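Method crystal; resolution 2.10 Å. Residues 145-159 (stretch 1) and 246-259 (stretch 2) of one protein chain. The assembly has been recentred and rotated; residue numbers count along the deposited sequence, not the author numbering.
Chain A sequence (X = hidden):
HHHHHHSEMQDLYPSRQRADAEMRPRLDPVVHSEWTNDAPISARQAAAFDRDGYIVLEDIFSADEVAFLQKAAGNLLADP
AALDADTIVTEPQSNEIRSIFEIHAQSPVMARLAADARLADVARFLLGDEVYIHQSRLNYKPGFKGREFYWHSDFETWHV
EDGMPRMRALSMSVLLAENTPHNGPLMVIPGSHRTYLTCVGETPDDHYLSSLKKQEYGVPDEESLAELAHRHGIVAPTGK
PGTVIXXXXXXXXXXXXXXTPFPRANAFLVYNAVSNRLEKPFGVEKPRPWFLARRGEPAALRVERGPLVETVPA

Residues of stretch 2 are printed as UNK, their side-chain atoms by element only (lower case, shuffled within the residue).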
ATOM      1  N   LYS A 145     -13.538  -1.430  18.746  1.00 35.14           N
ATOM      2  CA  LYS A 145     -13.137  -2.834  18.486  1.00 41.69           C
ATOM      3  C   LYS A 145     -12.254  -3.035  17.237  1.00 44.14           C
ATOM      4  O   LYS A 145     -12.200  -4.157  16.650  1.00 38.48           O
ATOM      5  CB  LYS A 145     -14.389  -3.739  18.454  1.00 48.67           C
ATOM      6  CG  LYS A 145     -14.855  -4.161  19.869  1.00 61.21           C
ATOM      7  CD  LYS A 145     -15.931  -3.205  20.426  1.00 70.08           C
ATOM      8  CE  LYS A 145     -16.162  -3.189  21.964  1.00 65.87           C
ATOM      9  NZ  LYS A 145     -17.159  -2.102  22.343  1.00 51.32           N
ATOM     10  N   GLY A 146     -11.553  -1.960  16.851  1.00 39.77           N
ATOM     11  CA  GLY A 146     -10.477  -2.054  15.857  1.00 36.68           C
ATOM     12  C   GLY A 146      -9.464  -3.176  16.073  1.00 33.20           C
ATOM     13  O   GLY A 146      -8.730  -3.241  17.089  1.00 32.89           O
ATOM     14  N   ARG A 147      -9.301  -3.996  15.045  1.00 34.21           N
ATOM     15  CA  ARG A 147      -8.353  -5.118  15.084  1.00 37.41           C
ATOM     16  C   ARG A 147      -6.944  -4.736  14.594  1.00 32.01           C
ATOM     17  O   ARG A 147      -6.743  -3.756  13.821  1.00 31.08           O
ATOM     18  CB  ARG A 147      -8.877  -6.212  14.168  1.00 47.88           C
ATOM     19  CG  ARG A 147     -10.306  -6.663  14.451  1.00 59.38           C
ATOM     20  CD  ARG A 147     -10.353  -7.541  15.680  1.00 71.21           C
ATOM     21  NE  ARG A 147      -9.195  -8.432  15.727  1.00 87.41           N
ATOM     22  CZ  ARG A 147      -8.900  -9.232  16.749  1.00 90.44           C
ATOM     23  NH1 ARG A 147      -9.699  -9.307  17.811  1.00 84.68           N
ATOM     24  NH2 ARG A 147      -7.807  -9.985  16.679  1.00 91.61           N
ATOM     25  N   GLU A 148      -5.978  -5.449  15.109  1.00 31.02           N
ATOM     26  CA  GLU A 148      -4.614  -5.330  14.672  1.00 35.60           C
ATOM     27  C   GLU A 148      -4.396  -5.980  13.261  1.00 40.17           C
ATOM     28  O   GLU A 148      -5.206  -6.769  12.804  1.00 35.64           O
ATOM     29  CB  GLU A 148      -3.683  -5.944  15.678  1.00 33.79           C
ATOM     30  CG  GLU A 148      -3.510  -7.422  15.644  1.00 41.69           C
ATOM     31  CD  GLU A 148      -4.799  -8.182  15.958  1.00 48.93           C
ATOM     32  OE1 GLU A 148      -5.778  -7.640  16.574  1.00 46.90           O
ATOM     33  OE2 GLU A 148      -4.804  -9.349  15.554  1.00 53.17           O
ATOM     34  N   PHE A 149      -3.340  -5.544  12.573  1.00 38.86           N
ATOM     35  CA  PHE A 149      -2.873  -6.148  11.334  1.00 37.12           C
ATOM     36  C   PHE A 149      -1.447  -6.523  11.534  1.00 31.20           C
ATOM     37  O   PHE A 149      -0.539  -5.647  11.704  1.00 32.66           O
ATOM     38  CB  PHE A 149      -3.169  -5.177  10.165  1.00 44.14           C
ATOM     39  CG  PHE A 149      -4.639  -5.067   9.933  1.00 59.37           C
ATOM     40  CD1 PHE A 149      -5.376  -6.236   9.582  1.00 72.82           C
ATOM     41  CD2 PHE A 149      -5.348  -3.899  10.235  1.00 71.18           C
ATOM     42  CE1 PHE A 149      -6.768  -6.206   9.472  1.00 71.27           C
ATOM     43  CE2 PHE A 149      -6.748  -3.864  10.107  1.00 74.03           C
ATOM     44  CZ  PHE A 149      -7.449  -5.013   9.723  1.00 77.24           C
ATOM     45  N   TYR A 150      -1.195  -7.820  11.565  1.00 23.75           N
ATOM     46  CA  TYR A 150       0.111  -8.268  12.018  1.00 29.44           C
ATOM     47  C   TYR A 150       1.159  -7.968  10.881  1.00 27.74           C
ATOM     48  O   TYR A 150       0.799  -7.854   9.746  1.00 28.95           O
ATOM     49  CB  TYR A 150       0.102  -9.746  12.328  1.00 29.69           C
ATOM     50  CG  TYR A 150       1.293 -10.207  13.079  1.00 33.35           C
ATOM     51  CD1 TYR A 150       1.460  -9.901  14.450  1.00 34.17           C
ATOM     52  CD2 TYR A 150       2.294 -10.976  12.454  1.00 32.84           C
ATOM     53  CE1 TYR A 150       2.566 -10.385  15.140  1.00 31.38           C
ATOM     54  CE2 TYR A 150       3.416 -11.392  13.143  1.00 30.46           C
ATOM     55  CZ  TYR A 150       3.529 -11.129  14.501  1.00 32.71           C
ATOM     56  OH  TYR A 150       4.658 -11.612  15.161  1.00 33.71           O
ATOM     57  N   TRP A 151       2.403  -7.831  11.274  1.00 26.58           N
ATOM     58  CA  TRP A 151       3.551  -7.558  10.409  1.00 31.21           C
ATOM     59  C   TRP A 151       3.571  -8.415   9.151  1.00 34.59           C
ATOM     60  O   TRP A 151       3.470  -9.649   9.233  1.00 32.06           O
ATOM     61  CB  TRP A 151       4.837  -7.839  11.173  1.00 27.17           C
ATOM     62  CG  TRP A 151       5.017  -7.009  12.394  1.00 27.47           C
ATOM     63  CD1 TRP A 151       4.940  -7.438  13.680  1.00 32.78           C
ATOM     64  CD2 TRP A 151       5.314  -5.601  12.462  1.00 29.24           C
ATOM     65  NE1 TRP A 151       5.141  -6.405  14.557  1.00 32.75           N
ATOM     66  CE2 TRP A 151       5.422  -5.264  13.843  1.00 30.94           C
ATOM     67  CE3 TRP A 151       5.560  -4.590  11.494  1.00 27.89           C
ATOM     68  CZ2 TRP A 151       5.696  -3.934  14.293  1.00 29.62           C
ATOM     69  CZ3 TRP A 151       5.851  -3.272  11.941  1.00 28.01           C
ATOM     70  CH2 TRP A 151       5.923  -2.967  13.341  1.00 31.40           C
ATOM     71  N   HIS A 152       3.767  -7.749   8.014  1.00 29.61           N
ATOM     72  CA  HIS A 152       4.037  -8.433   6.766  1.00 30.99           C
ATOM     73  C   HIS A 152       4.682  -7.436   5.781  1.00 28.81           C
ATOM     74  O   HIS A 152       4.655  -6.173   5.961  1.00 26.12           O
ATOM     75  CB  HIS A 152       2.717  -8.990   6.151  1.00 33.06           C
ATOM     76  CG  HIS A 152       1.698  -7.916   5.897  1.00 36.82           C
ATOM     77  ND1 HIS A 152       1.127  -7.183   6.928  1.00 39.48           N
ATOM     78  CD2 HIS A 152       1.245  -7.358   4.746  1.00 40.80           C
ATOM     79  CE1 HIS A 152       0.316  -6.259   6.430  1.00 38.24           C
ATOM     80  NE2 HIS A 152       0.369  -6.343   5.108  1.00 46.29           N
ATOM     81  N   SER A 153       5.299  -8.053   4.789  1.00 27.12           N
ATOM     82  CA  SER A 153       5.762  -7.412   3.579  1.00 26.99           C
ATOM     83  C   SER A 153       4.753  -7.745   2.494  1.00 24.51           C
ATOM     84  O   SER A 153       4.579  -8.880   2.152  1.00 23.21           O
ATOM     85  CB  SER A 153       7.099  -7.985   3.156  1.00 26.29           C
ATOM     86  OG  SER A 153       7.334  -7.626   1.744  1.00 25.87           O
ATOM     87  N   ASP A 154       4.109  -6.775   1.925  1.00 25.43           N
ATOM     88  CA  ASP A 154       3.213  -7.046   0.801  1.00 25.13           C
ATOM     89  C   ASP A 154       3.900  -7.797  -0.317  1.00 25.16           C
ATOM     90  O   ASP A 154       3.286  -8.669  -0.943  1.00 27.08           O
ATOM     91  CB  ASP A 154       2.705  -5.724   0.215  1.00 25.67           C
ATOM     92  CG  ASP A 154       1.782  -4.958   1.181  1.00 33.47           C
ATOM     93  OD1 ASP A 154       1.075  -5.598   1.976  1.00 31.83           O
ATOM     94  OD2 ASP A 154       1.761  -3.720   1.097  1.00 30.46           O
ATOM     95  N   PHE A 155       5.188  -7.499  -0.558  1.00 25.70           N
ATOM     96  CA  PHE A 155       5.839  -8.077  -1.711  1.00 26.51           C
ATOM     97  C   PHE A 155       5.939  -9.584  -1.571  1.00 27.51           C
ATOM     98  O   PHE A 155       5.864 -10.317  -2.550  1.00 26.42           O
ATOM     99  CB  PHE A 155       7.176  -7.438  -1.981  1.00 27.41           C
ATOM    100  CG  PHE A 155       7.960  -8.165  -3.060  1.00 25.16           C
ATOM    101  CD1 PHE A 155       7.608  -7.984  -4.400  1.00 23.16           C
ATOM    102  CD2 PHE A 155       8.988  -9.068  -2.710  1.00 23.99           C
ATOM    103  CE1 PHE A 155       8.283  -8.666  -5.395  1.00 25.06           C
ATOM    104  CE2 PHE A 155       9.677  -9.756  -3.707  1.00 27.27           C
ATOM    105  CZ  PHE A 155       9.291  -9.560  -5.052  1.00 26.17           C
ATOM    106  N   GLU A 156       6.150 -10.084  -0.348  1.00 28.38           N
ATOM    107  CA  GLU A 156       6.337 -11.532  -0.170  1.00 26.47           C
ATOM    108  C   GLU A 156       5.066 -12.271  -0.618  1.00 26.94           C
ATOM    109  O   GLU A 156       5.163 -13.307  -1.298  1.00 29.03           O
ATOM    110  CB  GLU A 156       6.731 -11.906   1.252  1.00 30.42           C
ATOM    111  CG  GLU A 156       7.248 -13.336   1.449  1.00 31.83           C
ATOM    112  CD  GLU A 156       6.133 -14.378   1.733  1.00 36.63           C
ATOM    113  OE1 GLU A 156       4.989 -13.975   1.856  1.00 29.41           O
ATOM    114  OE2 GLU A 156       6.441 -15.615   1.765  1.00 30.45           O
ATOM    115  N   THR A 157       3.891 -11.701  -0.299  1.00 27.37           N
ATOM    116  CA  THR A 157       2.639 -12.212  -0.838  1.00 30.46           C
ATOM    117  C   THR A 157       2.452 -12.004  -2.327  1.00 31.50           C
ATOM    118  O   THR A 157       2.046 -12.939  -3.047  1.00 31.28           O
ATOM    119  CB  THR A 157       1.458 -11.648  -0.083  1.00 34.48           C
ATOM    120  OG1 THR A 157       1.549 -12.125   1.245  1.00 34.75           O
ATOM    121  CG2 THR A 157       0.076 -12.029  -0.716  1.00 37.19           C
ATOM    122  N   TRP A 158       2.684 -10.787  -2.797  1.00 31.57           N
ATOM    123  CA  TRP A 158       2.527 -10.504  -4.218  1.00 31.49           C
ATOM    124  C   TRP A 158       3.408 -11.427  -5.083  1.00 28.65           C
ATOM    125  O   TRP A 158       2.997 -11.885  -6.128  1.00 28.17           O
ATOM    126  CB  TRP A 158       2.739  -9.015  -4.528  1.00 29.26           C
ATOM    127  CG  TRP A 158       1.734  -8.138  -3.864  1.00 27.51           C
ATOM    128  CD1 TRP A 158       0.484  -8.531  -3.376  1.00 30.75           C
ATOM    129  CD2 TRP A 158       1.857  -6.742  -3.552  1.00 27.09           C
ATOM    130  NE1 TRP A 158      -0.159  -7.475  -2.809  1.00 29.90           N
ATOM    131  CE2 TRP A 158       0.643  -6.351  -2.901  1.00 28.02           C
ATOM    132  CE3 TRP A 158       2.884  -5.794  -3.716  1.00 27.96           C
ATOM    133  CZ2 TRP A 158       0.411  -5.044  -2.452  1.00 27.81           C
ATOM    134  CZ3 TRP A 158       2.692  -4.494  -3.243  1.00 28.12           C
ATOM    135  CH2 TRP A 158       1.455  -4.118  -2.599  1.00 29.00           C
ATOM    136  N   HIS A 159       4.587 -11.710  -4.627  1.00 25.33           N
ATOM    137  CA  HIS A 159       5.491 -12.547  -5.348  1.00 31.05           C
ATOM    138  C   HIS A 159       5.027 -14.030  -5.275  1.00 35.13           C
ATOM    139  O   HIS A 159       4.759 -14.660  -6.305  1.00 30.94           O
ATOM    140  CB  HIS A 159       6.856 -12.401  -4.723  1.00 31.00           C
ATOM    141  CG  HIS A 159       7.906 -13.245  -5.363  1.00 31.59           C
ATOM    142  ND1 HIS A 159       8.417 -12.980  -6.622  1.00 33.64           N
ATOM    143  CD2 HIS A 159       8.514 -14.372  -4.938  1.00 30.05           C
ATOM    144  CE1 HIS A 159       9.323 -13.896  -6.910  1.00 33.99           C
ATOM    145  NE2 HIS A 159       9.411 -14.741  -5.900  1.00 30.70           N
ATOM    146  N   UNK A 246       3.454   6.936   1.495  1.00 20.85           N
ATOM    147  CA  UNK A 246       3.866   6.119   0.325  1.00 23.79           C
ATOM    148  C   UNK A 246       4.892   5.098   0.828  1.00 23.89           C
ATOM    149  O   UNK A 246       5.845   5.465   1.560  1.00 25.35           O
ATOM    150  c   UNK A 246       3.485   9.070  -0.955  1.00 38.62           C
ATOM    151  c   UNK A 246       4.853   8.105  -2.806  1.00 39.46           C
ATOM    152  c   UNK A 246       4.598   6.918  -0.696  1.00 31.40           C
ATOM    153  c   UNK A 246       3.915   7.806  -1.676  1.00 39.99           C
ATOM    154  N   UNK A 247       4.737   3.849   0.456  1.00 23.02           N
ATOM    155  CA  UNK A 247       5.718   2.846   0.909  1.00 24.40           C
ATOM    156  C   UNK A 247       6.043   1.773  -0.113  1.00 22.92           C
ATOM    157  O   UNK A 247       5.180   1.345  -0.912  1.00 20.10           O
ATOM    158  c   UNK A 247       5.395   2.325   2.299  1.00 29.64           C
ATOM    159  c   UNK A 247       2.939   2.394   2.699  1.00 31.41           C
ATOM    160  c   UNK A 247       1.591   0.352   2.889  1.00 36.26           C
ATOM    161  c   UNK A 247       1.699   1.772   2.875  1.00 35.64           C
ATOM    162  c   UNK A 247       2.730  -0.401   2.645  1.00 34.68           C
ATOM    163  c   UNK A 247       3.969   0.247   2.447  1.00 34.69           C
ATOM    164  c   UNK A 247       4.075   1.657   2.465  1.00 29.08           C
ATOM    165  N   UNK A 248       7.334   1.403  -0.127  1.00 20.60           N
ATOM    166  CA  UNK A 248       7.868   0.364  -0.982  1.00 23.87           C
ATOM    167  C   UNK A 248       7.148  -0.951  -0.717  1.00 26.82           C
ATOM    168  O   UNK A 248       6.810  -1.294   0.439  1.00 24.11           O
ATOM    169  c   UNK A 248       9.966  -0.896  -1.567  1.00 22.90           C
ATOM    170  c   UNK A 248       9.346   0.203  -0.728  1.00 24.07           C
ATOM    171  o   UNK A 248      10.178  -1.993  -0.999  1.00 21.16           O
ATOM    172  o   UNK A 248      10.243  -0.662  -2.772  1.00 23.48           O
ATOM    173  N   UNK A 249       6.940  -1.693  -1.792  1.00 24.96           N
ATOM    174  CA  UNK A 249       6.299  -2.986  -1.716  1.00 22.05           C
ATOM    175  C   UNK A 249       6.845  -3.983  -0.695  1.00 20.93           C
ATOM    176  O   UNK A 249       6.068  -4.756  -0.140  1.00 23.30           O
ATOM    177  s   UNK A 249       7.940  -4.083  -3.718  1.00 25.79           S
ATOM    178  c   UNK A 249       6.311  -3.669  -3.095  1.00 24.59           C
ATOM    179  N   UNK A 250       8.135  -3.897  -0.373  1.00 20.82           N
ATOM    180  CA  UNK A 250       8.739  -4.827   0.518  1.00 21.63           C
ATOM    181  C   UNK A 250       8.981  -4.288   1.948  1.00 19.77           C
ATOM    182  O   UNK A 250       9.703  -4.904   2.723  1.00 22.32           O
ATOM    183  o   UNK A 250       9.960  -7.511   1.028  1.00 27.00           O
ATOM    184  n   UNK A 250      11.865  -6.378   1.082  1.00 20.57           N
ATOM    185  c   UNK A 250      10.040  -5.338  -0.076  1.00 19.25           C
ATOM    186  c   UNK A 250      10.628  -6.513   0.732  1.00 21.42           C
ATOM    187  N   UNK A 251       8.451  -3.119   2.271  1.00 21.14           N
ATOM    188  CA  UNK A 251       8.642  -2.591   3.594  1.00 20.54           C
ATOM    189  C   UNK A 251       7.791  -3.349   4.653  1.00 21.50           C
ATOM    190  O   UNK A 251       6.589  -3.638   4.464  1.00 24.87           O
ATOM    191  c   UNK A 251      10.051  -0.284   5.171  1.00 23.56           C
ATOM    192  c   UNK A 251       8.546  -0.349   4.948  1.00 23.08           C
ATOM    193  c   UNK A 251       7.873   0.991   4.898  1.00 25.73           C
ATOM    194  c   UNK A 251       8.233  -1.128   3.647  1.00 24.62           C
ATOM    195  N   UNK A 252       8.414  -3.686   5.747  1.00 22.20           N
ATOM    196  CA  UNK A 252       7.742  -4.508   6.829  1.00 22.87           C
ATOM    197  C   UNK A 252       6.861  -3.593   7.631  1.00 25.12           C
ATOM    198  O   UNK A 252       7.324  -2.580   8.178  1.00 24.17           O
ATOM    199  c   UNK A 252       8.231  -6.256   8.705  1.00 23.27           C
ATOM    200  s   UNK A 252       7.401  -7.628   7.836  1.00 25.33           S
ATOM    201  c   UNK A 252       8.785  -5.144   7.770  1.00 22.30           C
ATOM    202  c   UNK A 252       8.796  -8.416   7.148  1.00 29.03           C
ATOM    203  N   UNK A 253       5.568  -3.907   7.674  1.00 25.02           N
ATOM    204  CA  UNK A 253       4.649  -3.005   8.301  1.00 26.11           C
ATOM    205  C   UNK A 253       3.457  -3.729   8.925  1.00 27.49           C
ATOM    206  O   UNK A 253       3.130  -4.934   8.640  1.00 27.16           O
ATOM    207  c   UNK A 253       4.152  -1.938   7.274  1.00 28.15           C
ATOM    208  c   UNK A 253       2.696  -3.640   4.432  1.00 35.15           C
ATOM    209  c   UNK A 253       3.244  -2.503   6.237  1.00 29.45           C
ATOM    210  n   UNK A 253       3.708  -3.260   5.185  1.00 33.39           N
ATOM    211  c   UNK A 253       1.898  -2.550   6.155  1.00 33.36           C
ATOM    212  n   UNK A 253       1.585  -3.244   5.003  1.00 34.17           N
ATOM    213  N   UNK A 254       2.737  -2.985   9.726  1.00 28.09           N
ATOM    214  CA  UNK A 254       1.553  -3.555  10.468  1.00 27.63           C
ATOM    215  C   UNK A 254       0.906  -2.506  11.353  1.00 29.67           C
ATOM    216  O   UNK A 254       1.315  -1.351  11.285  1.00 27.28           O
ATOM    217  N   UNK A 255      -0.162  -2.867  12.093  1.00 25.83           N
ATOM    218  CA  UNK A 255      -0.779  -1.909  13.029  1.00 31.61           C
ATOM    219  C   UNK A 255      -1.312  -2.596  14.232  1.00 31.90           C
ATOM    220  O   UNK A 255      -1.676  -3.825  14.174  1.00 27.39           O
ATOM    221  c   UNK A 255      -1.886  -1.070  12.353  1.00 34.94           C
ATOM    222  o   UNK A 255      -2.832  -1.926  11.784  1.00 41.63           O
ATOM    223  N   UNK A 256      -1.285  -1.858  15.367  1.00 29.81           N
ATOM    224  CA  UNK A 256      -1.965  -2.338  16.585  1.00 28.56           C
ATOM    225  C   UNK A 256      -3.445  -2.181  16.397  1.00 28.96           C
ATOM    226  O   UNK A 256      -3.933  -1.526  15.435  1.00 35.19           O
ATOM    227  o   UNK A 256       0.750  -0.997  18.381  1.00 38.07           O
ATOM    228  c   UNK A 256      -0.098  -1.891  18.229  1.00 33.09           C
ATOM    229  n   UNK A 256       0.190  -3.147  18.385  1.00 29.26           N
ATOM    230  c   UNK A 256      -1.528  -1.581  17.824  1.00 33.03           C
ATOM    231  N   UNK A 257      -4.232  -2.783  17.289  1.00 30.32           N
ATOM    232  CA  UNK A 257      -5.655  -2.544  17.226  1.00 30.17           C
ATOM    233  C   UNK A 257      -6.048  -1.142  17.728  1.00 34.86           C
ATOM    234  O   UNK A 257      -5.217  -0.315  17.969  1.00 33.78           O
ATOM    235  N   UNK A 258      -7.349  -0.889  17.879  1.00 34.21           N
ATOM    236  CA  UNK A 258      -7.840   0.445  18.207  1.00 33.40           C
ATOM    237  C   UNK A 258      -9.058   0.318  19.144  1.00 32.49           C
ATOM    238  O   UNK A 258     -10.173  -0.090  18.729  1.00 32.85           O
ATOM    239  n   UNK A 258      -9.700   2.998  16.265  1.00 29.52           N
ATOM    240  c   UNK A 258      -8.798   2.562  17.165  1.00 33.97           C
ATOM    241  o   UNK A 258      -8.457   3.230  18.157  1.00 32.29           O
ATOM    242  c   UNK A 258      -8.190   1.205  16.911  1.00 32.78           C
ATOM    243  N   UNK A 259      -8.841   0.648  20.414  1.00 32.46           N
ATOM    244  CA  UNK A 259      -9.921   0.724  21.403  1.00 29.75           C
ATOM    245  C   UNK A 259     -10.430   2.139  21.477  1.00 32.41           C
ATOM    246  O   UNK A 259     -11.439   2.376  22.111  1.00 30.92           O
ATOM    247  c   UNK A 259      -8.386   1.066  23.475  1.00 31.58           C
ATOM    248  c   UNK A 259      -9.088  -1.269  22.718  1.00 33.30           C
ATOM    249  c   UNK A 259      -8.398   0.997  25.007  1.00 32.92           C
ATOM    250  c   UNK A 259      -9.499   0.203  22.804  1.00 34.56           C
TER
HETATM  251  O   HOH W   1      -0.771  -4.312   3.364  1.00 52.84           O
HETATM  252  O   HOH W   2       4.924  -4.016   2.235  1.00 24.31           O

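Position 246 carries four carbons, forked at the second, and lies out of reach of stretch 1; it is Leu246. Position 247 has one carbon and then a ring of six carbons. With no hydroxyl on the ring, this is Phe247; Phe247 CE2 lies 3.8 Å from Asp154 OD2. At 248 the second of two carbons carries two oxygens, so this is Asp248; it makes no contact with stretch 1, but Asp248 OD2 accepts from the backbone N of 250 at 2.9 Å, opening a type I turn.

Position 249 is one carbon followed by sulfur, Cys249. Its CB sits 3.7 Å from Trp158 CZ3, at the edge of the indole, and its SG 3.9 Å from Phe155 CB. Position 250 has two carbons, and the second carries one oxygen and one nitrogen, so this is Asn250; its OD1 accepts from Ser153 OG at 2.7 Å. At 251 there are four carbons, forked at the second, and the CA-to-CB bond points away from stretch 1: Leu251.

Position 252 is an unbranched chain of two carbons, sulfur and carbon, Met252, whose SD lies 3.4 Å from His152 C. Position 253 has one carbon and a five-membered ring of three carbons and two nitrogens, His253. Its ND1 donates to Leu251 O at 3.0 Å, while its CE1 lies over one face of the His152 ring.

Position 254 has no side chain: Gly254. An ideal CB would stand 2.7 Å from Phe149 O, a clash. Position 255 has one carbon and one oxygen, Ser255, with OG 3.6 Å from Phe149 CD2 at the ring edge. At 256 there are two carbons, the second carrying one oxygen and one nitrogen, and the CA-to-CB bond points away from stretch 1: Asn256. Position 257 is bare, Gly257; a CB there would come 2.6 Å from Gly146 O. Position 258 again has two carbons ending in oxygen and nitrogen, Asn258, whose backbone N donates to Gly146 O at 2.8 Å. Position 259 has four carbons forked at the first, one arm two carbons long: Ile259, whose CA-to-CB bond points away from stretch 1.

The contact is chiefly an antiparallel backbone pairing. Phe149 and Ser255 exchange bonds, N to O at 2.9 Å and O to N at 2.8 Å; His152 and His253 do likewise, both at 3.0 Å, and a bulge between the pairs shifts the register by one. The two histidines share a sheet face with Phe149 and Ser255, and one water bonds His152 NE2, His253 NE2 and Asp154 OD1. Ser153, at the N-cap of the helix, joins the pieces, its OG capping the helix through weak bonds while donating to Asn250.

Stretch 2, residues 246-259: LFDCNLMHGSNGNI
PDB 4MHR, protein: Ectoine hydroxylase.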